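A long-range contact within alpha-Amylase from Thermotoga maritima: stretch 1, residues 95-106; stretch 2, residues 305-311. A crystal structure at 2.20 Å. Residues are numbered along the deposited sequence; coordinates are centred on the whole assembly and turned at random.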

ATOM      1  N   GLU A  95     -31.426   5.170  28.181  1.00 82.91           N
ATOM      2  CA  GLU A  95     -31.310   5.855  26.876  1.00 81.09           C
ATOM      3  C   GLU A  95     -32.688   5.886  26.232  1.00 79.95           C
ATOM      4  O   GLU A  95     -33.668   5.467  26.861  1.00 79.81           O
ATOM      5  CB  GLU A  95     -30.331   5.115  25.973  1.00 80.95           C
ATOM      6  CG  GLU A  95     -29.127   4.579  26.704  1.00 81.19           C
ATOM      7  CD  GLU A  95     -28.037   4.109  25.764  1.00 82.76           C
ATOM      8  OE1 GLU A  95     -27.056   4.858  25.560  1.00 82.08           O
ATOM      9  OE2 GLU A  95     -28.157   2.993  25.219  1.00 82.95           O
ATOM     10  N   HIS A  96     -32.766   6.368  24.986  1.00 78.41           N
ATOM     11  CA  HIS A  96     -34.029   6.380  24.220  1.00 76.55           C
ATOM     12  C   HIS A  96     -34.839   5.070  24.327  1.00 75.49           C
ATOM     13  O   HIS A  96     -34.279   3.967  24.244  1.00 75.26           O
ATOM     14  CB  HIS A  96     -33.747   6.701  22.759  1.00 76.38           C
ATOM     15  CG  HIS A  96     -34.916   7.280  22.024  1.00 76.21           C
ATOM     16  ND1 HIS A  96     -34.937   8.585  21.573  1.00 76.55           N
ATOM     17  CD2 HIS A  96     -36.092   6.730  21.636  1.00 75.39           C
ATOM     18  CE1 HIS A  96     -36.082   8.816  20.952  1.00 77.19           C
ATOM     19  NE2 HIS A  96     -36.798   7.705  20.975  1.00 76.45           N
ATOM     20  N   PRO A  97     -36.162   5.185  24.556  1.00 74.49           N
ATOM     21  CA  PRO A  97     -37.044   4.020  24.598  1.00 73.71           C
ATOM     22  C   PRO A  97     -37.102   3.145  23.327  1.00 72.73           C
ATOM     23  O   PRO A  97     -37.301   1.939  23.441  1.00 72.60           O
ATOM     24  CB  PRO A  97     -38.419   4.639  24.899  1.00 74.10           C
ATOM     25  CG  PRO A  97     -38.284   6.063  24.511  1.00 73.99           C
ATOM     26  CD  PRO A  97     -36.901   6.422  24.858  1.00 74.32           C
ATOM     27  N   LEU A  98     -36.954   3.742  22.142  1.00 71.85           N
ATOM     28  CA  LEU A  98     -36.853   2.975  20.881  1.00 70.83           C
ATOM     29  C   LEU A  98     -35.632   2.073  20.932  1.00 70.57           C
ATOM     30  O   LEU A  98     -35.715   0.866  20.676  1.00 70.46           O
ATOM     31  CB  LEU A  98     -36.784   3.908  19.658  1.00 70.19           C
ATOM     32  CG  LEU A  98     -38.104   4.566  19.229  1.00 69.19           C
ATOM     33  CD1 LEU A  98     -37.905   5.571  18.110  1.00 66.36           C
ATOM     34  CD2 LEU A  98     -39.153   3.523  18.835  1.00 67.65           C
ATOM     35  N   LYS A  99     -34.517   2.690  21.315  1.00 70.51           N
ATOM     36  CA  LYS A  99     -33.218   2.067  21.421  1.00 70.65           C
ATOM     37  C   LYS A  99     -33.232   0.973  22.470  1.00 70.89           C
ATOM     38  O   LYS A  99     -32.744  -0.134  22.213  1.00 71.18           O
ATOM     39  CB  LYS A  99     -32.180   3.134  21.740  1.00 70.37           C
ATOM     40  CG  LYS A  99     -30.754   2.636  21.806  1.00 71.17           C
ATOM     41  CD  LYS A  99     -29.820   3.818  21.901  1.00 70.28           C
ATOM     42  CE  LYS A  99     -28.396   3.362  21.881  1.00 72.31           C
ATOM     43  NZ  LYS A  99     -27.500   4.553  22.008  1.00 74.74           N
ATOM     44  N   HIS A 100     -33.815   1.263  23.637  1.00 71.06           N
ATOM     45  CA  HIS A 100     -34.034   0.216  24.669  1.00 70.58           C
ATOM     46  C   HIS A 100     -34.883  -0.950  24.162  1.00 69.67           C
ATOM     47  O   HIS A 100     -34.530  -2.102  24.362  1.00 69.21           O
ATOM     48  CB  HIS A 100     -34.642   0.774  25.975  1.00 70.68           C
ATOM     49  CG  HIS A 100     -34.759  -0.257  27.065  1.00 71.18           C
ATOM     50  ND1 HIS A 100     -35.962  -0.817  27.438  1.00 71.94           N
ATOM     51  CD2 HIS A 100     -33.811  -0.875  27.811  1.00 71.81           C
ATOM     52  CE1 HIS A 100     -35.754  -1.723  28.379  1.00 73.19           C
ATOM     53  NE2 HIS A 100     -34.458  -1.773  28.627  1.00 73.61           N
ATOM     54  N   LYS A 101     -36.004  -0.623  23.518  1.00 69.33           N
ATOM     55  CA  LYS A 101     -36.927  -1.607  22.951  1.00 69.28           C
ATOM     56  C   LYS A 101     -36.254  -2.546  21.924  1.00 69.50           C
ATOM     57  O   LYS A 101     -36.424  -3.771  22.000  1.00 69.35           O
ATOM     58  CB  LYS A 101     -38.098  -0.877  22.326  1.00 68.95           C
ATOM     59  CG  LYS A 101     -39.230  -1.752  21.891  1.00 70.62           C
ATOM     60  CD  LYS A 101     -40.298  -0.933  21.190  1.00 70.60           C
ATOM     61  CE  LYS A 101     -41.125  -1.822  20.279  1.00 73.82           C
ATOM     62  NZ  LYS A 101     -42.209  -1.048  19.617  1.00 77.49           N
ATOM     63  N   MET A 102     -35.479  -1.959  20.996  1.00 69.29           N
ATOM     64  CA  MET A 102     -34.702  -2.695  20.000  1.00 68.93           C
ATOM     65  C   MET A 102     -33.733  -3.675  20.634  1.00 68.88           C
ATOM     66  O   MET A 102     -33.594  -4.798  20.161  1.00 68.88           O
ATOM     67  CB  MET A 102     -33.924  -1.732  19.078  1.00 69.13           C
ATOM     68  CG  MET A 102     -34.444  -1.553  17.638  1.00 69.17           C
ATOM     69  SD  MET A 102     -35.282  -2.970  16.823  1.00 69.46           S
ATOM     70  CE  MET A 102     -36.966  -2.480  17.172  1.00 71.49           C
ATOM     71  N   ALA A 103     -33.058  -3.254  21.702  1.00 69.04           N
ATOM     72  CA  ALA A 103     -32.068  -4.100  22.371  1.00 69.18           C
ATOM     73  C   ALA A 103     -32.708  -5.371  22.903  1.00 69.59           C
ATOM     74  O   ALA A 103     -32.070  -6.411  22.976  1.00 69.65           O
ATOM     75  CB  ALA A 103     -31.376  -3.342  23.485  1.00 68.61           C
ATOM     76  N   LYS A 104     -33.982  -5.283  23.259  1.00 70.35           N
ATOM     77  CA  LYS A 104     -34.709  -6.437  23.783  1.00 71.46           C
ATOM     78  C   LYS A 104     -35.240  -7.300  22.632  1.00 71.38           C
ATOM     79  O   LYS A 104     -35.314  -8.535  22.756  1.00 70.77           O
ATOM     80  CB  LYS A 104     -35.840  -5.982  24.718  1.00 71.46           C
ATOM     81  CG  LYS A 104     -35.457  -4.727  25.495  1.00 72.96           C
ATOM     82  CD  LYS A 104     -36.105  -4.611  26.859  1.00 75.89           C
ATOM     83  CE  LYS A 104     -37.608  -4.552  26.785  1.00 76.79           C
ATOM     84  NZ  LYS A 104     -38.073  -5.900  27.168  1.00 79.10           N
ATOM     85  N   PHE A 105     -35.609  -6.637  21.525  1.00 71.30           N
ATOM     86  CA  PHE A 105     -35.937  -7.343  20.297  1.00 71.52           C
ATOM     87  C   PHE A 105     -34.737  -8.199  19.885  1.00 71.11           C
ATOM     88  O   PHE A 105     -34.893  -9.391  19.615  1.00 70.28           O
ATOM     89  CB  PHE A 105     -36.341  -6.399  19.159  1.00 72.03           C
ATOM     90  CG  PHE A 105     -36.425  -7.092  17.807  1.00 74.03           C
ATOM     91  CD1 PHE A 105     -35.272  -7.304  17.037  1.00 74.68           C
ATOM     92  CD2 PHE A 105     -37.646  -7.563  17.322  1.00 75.11           C
ATOM     93  CE1 PHE A 105     -35.339  -7.960  15.809  1.00 75.50           C
ATOM     94  CE2 PHE A 105     -37.718  -8.213  16.083  1.00 76.47           C
ATOM     95  CZ  PHE A 105     -36.558  -8.405  15.325  1.00 74.61           C
ATOM     96  N   TYR A 106     -33.556  -7.574  19.881  1.00 71.24           N
ATOM     97  CA  TYR A 106     -32.291  -8.217  19.505  1.00 71.92           C
ATOM     98  C   TYR A 106     -31.903  -9.417  20.348  1.00 72.92           C
ATOM     99  O   TYR A 106     -31.422 -10.412  19.810  1.00 73.02           O
ATOM    100  CB  TYR A 106     -31.146  -7.203  19.496  1.00 71.20           C
ATOM    101  CG  TYR A 106     -31.094  -6.360  18.255  1.00 69.84           C
ATOM    102  CD1 TYR A 106     -30.949  -4.980  18.333  1.00 69.15           C
ATOM    103  CD2 TYR A 106     -31.209  -6.944  16.993  1.00 68.47           C
ATOM    104  CE1 TYR A 106     -30.902  -4.190  17.184  1.00 69.07           C
ATOM    105  CE2 TYR A 106     -31.166  -6.174  15.847  1.00 69.55           C
ATOM    106  CZ  TYR A 106     -31.006  -4.798  15.941  1.00 69.82           C
ATOM    107  OH  TYR A 106     -30.951  -4.050  14.788  1.00 69.57           O
ATOM    108  N   GLU A 305     -32.170   9.028  12.807  1.00 64.68           N
ATOM    109  CA  GLU A 305     -33.051   8.749  13.912  1.00 64.82           C
ATOM    110  C   GLU A 305     -33.104   7.285  14.266  1.00 64.31           C
ATOM    111  O   GLU A 305     -32.765   6.422  13.461  1.00 64.35           O
ATOM    112  CB  GLU A 305     -34.443   9.293  13.614  1.00 64.78           C
ATOM    113  CG  GLU A 305     -34.475  10.773  13.873  1.00 68.09           C
ATOM    114  CD  GLU A 305     -35.689  11.435  13.322  1.00 71.51           C
ATOM    115  OE1 GLU A 305     -35.496  12.425  12.578  1.00 72.25           O
ATOM    116  OE2 GLU A 305     -36.828  10.971  13.634  1.00 74.23           O
ATOM    117  N   TYR A 306     -33.557   7.017  15.479  1.00 64.21           N
ATOM    118  CA  TYR A 306     -33.640   5.660  15.984  1.00 64.27           C
ATOM    119  C   TYR A 306     -34.681   4.798  15.271  1.00 63.40           C
ATOM    120  O   TYR A 306     -35.750   5.273  14.892  1.00 62.69           O
ATOM    121  CB  TYR A 306     -33.871   5.685  17.504  1.00 65.14           C
ATOM    122  CG  TYR A 306     -32.625   6.091  18.274  1.00 66.97           C
ATOM    123  CD1 TYR A 306     -32.627   7.239  19.100  1.00 67.65           C
ATOM    124  CD2 TYR A 306     -31.433   5.349  18.155  1.00 66.25           C
ATOM    125  CE1 TYR A 306     -31.488   7.634  19.801  1.00 66.87           C
ATOM    126  CE2 TYR A 306     -30.280   5.738  18.846  1.00 68.50           C
ATOM    127  CZ  TYR A 306     -30.318   6.889  19.681  1.00 67.83           C
ATOM    128  OH  TYR A 306     -29.178   7.284  20.372  1.00 66.49           O
ATOM    129  N   TYR A 307     -34.339   3.527  15.095  1.00 63.11           N
ATOM    130  CA  TYR A 307     -35.199   2.558  14.424  1.00 62.83           C
ATOM    131  C   TYR A 307     -36.451   2.250  15.243  1.00 63.62           C
ATOM    132  O   TYR A 307     -36.378   1.902  16.439  1.00 63.39           O
ATOM    133  CB  TYR A 307     -34.416   1.255  14.161  1.00 61.99           C
ATOM    134  CG  TYR A 307     -35.152   0.191  13.358  1.00 60.98           C
ATOM    135  CD1 TYR A 307     -35.614   0.452  12.051  1.00 59.07           C
ATOM    136  CD2 TYR A 307     -35.362  -1.077  13.885  1.00 60.14           C
ATOM    137  CE1 TYR A 307     -36.274  -0.510  11.319  1.00 58.68           C
ATOM    138  CE2 TYR A 307     -36.014  -2.060  13.157  1.00 59.03           C
ATOM    139  CZ  TYR A 307     -36.471  -1.766  11.873  1.00 60.31           C
ATOM    140  OH  TYR A 307     -37.107  -2.740  11.142  1.00 60.55           O
ATOM    141  N   ASP A 308     -37.592   2.362  14.570  1.00 64.62           N
ATOM    142  CA  ASP A 308     -38.880   1.932  15.088  1.00 65.55           C
ATOM    143  C   ASP A 308     -39.387   0.811  14.199  1.00 65.69           C
ATOM    144  O   ASP A 308     -39.754   1.042  13.053  1.00 65.62           O
ATOM    145  CB  ASP A 308     -39.869   3.099  15.086  1.00 65.70           C
ATOM    146  CG  ASP A 308     -41.230   2.729  15.703  1.00 68.70           C
ATOM    147  OD1 ASP A 308     -42.000   3.671  15.993  1.00 70.03           O
ATOM    148  OD2 ASP A 308     -41.536   1.517  15.900  1.00 69.73           O
ATOM    149  N   ILE A 309     -39.407  -0.401  14.743  1.00 66.57           N
ATOM    150  CA  ILE A 309     -39.786  -1.591  14.000  1.00 67.21           C
ATOM    151  C   ILE A 309     -41.254  -1.681  13.621  1.00 68.00           C
ATOM    152  O   ILE A 309     -41.630  -2.570  12.867  1.00 68.28           O
ATOM    153  CB  ILE A 309     -39.416  -2.890  14.755  1.00 67.35           C
ATOM    154  CG1 ILE A 309     -39.427  -4.087  13.777  1.00 67.36           C
ATOM    155  CG2 ILE A 309     -40.358  -3.106  15.964  1.00 67.82           C
ATOM    156  CD1 ILE A 309     -38.452  -5.191  14.108  1.00 66.81           C
ATOM    157  N   ASP A 310     -42.090  -0.793  14.151  1.00 68.45           N
ATOM    158  CA  ASP A 310     -43.507  -0.841  13.839  1.00 68.39           C
ATOM    159  C   ASP A 310     -43.802  -0.048  12.613  1.00 67.97           C
ATOM    160  O   ASP A 310     -44.580  -0.487  11.777  1.00 68.27           O
ATOM    161  CB  ASP A 310     -44.374  -0.394  15.024  1.00 69.01           C
ATOM    162  CG  ASP A 310     -44.442  -1.452  16.113  1.00 70.38           C
ATOM    163  OD1 ASP A 310     -44.626  -2.646  15.777  1.00 71.65           O
ATOM    164  OD2 ASP A 310     -44.290  -1.104  17.305  1.00 72.51           O
ATOM    165  N   LEU A 311     -43.173   1.117  12.504  1.00 67.72           N
ATOM    166  CA  LEU A 311     -43.217   1.896  11.272  1.00 67.81           C
ATOM    167  C   LEU A 311     -42.566   1.124  10.106  1.00 67.22           C
ATOM    168  O   LEU A 311     -43.037   1.164   8.973  1.00 67.38           O
ATOM    169  CB  LEU A 311     -42.519   3.248  11.455  1.00 67.79           C
ATOM    170  CG  LEU A 311     -42.975   4.294  12.479  1.00 69.69           C
ATOM    171  CD1 LEU A 311     -42.685   5.671  11.877  1.00 71.66           C
ATOM    172  CD2 LEU A 311     -44.451   4.183  12.920  1.00 69.96           C
TER
HETATM  173  O   HOH W   1     -37.408   0.512  18.369  1.00 60.05           O

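The rule of this contact is a helix laying one side against an irregular segment that turns into a helix of its own. H96 sits at the N-cap of the first helix, and its ring lies oblique to that of Y306, the planes at 51°, with H96 ND1 3.6 Å from Y306 CD1.

L98 comes next and meets mostly backbone and side-chain stubs: its CB is 4.0 Å from Y306 CB and 3.8 Å from Y307 O, while its CD2 packs 3.8 Å from D308 CB. The closest CA pair across the contact is here, L98 to D308 at 6.2 Å. Nearby, a water donates to both L98 O, at 2.9 Å from its oxygen, and Y307 O, at 2.6 Å, so two carbonyls that cannot bond each other are joined through it.

K99 points sideways, yet its fully extended chain runs along Y306, with CB over one face of the ring. The amine NZ ends 3.6 Å from Y306 OH and also forms a salt bridge with E95 OE1, again at 3.6 Å.

One turn on from L98, K101 reaches out, also all-t, to make the single salt bridge between the stretches: NZ to D310 OD2 at 3.1 Å, a weak hydrogen bond by its geometry. D308 OD2 is otherwise engaged, accepting from D310 N at 2.9 Å to cap the second helix.

M102 fills the buried middle. Its SD approaches the edge of the Y307 ring, 3.5 Å from CD2, and its CE touches I309 CB at 3.5 Å; all three chi angles lie off the usual wells. F105, a turn beyond K101, closes the apolar run by offering a ring face to I309, whose CD1 stands 3.7 Å from F105 CE2 and 4.1 Å from the ring centroid. I309 thus packs against both M102 and F105.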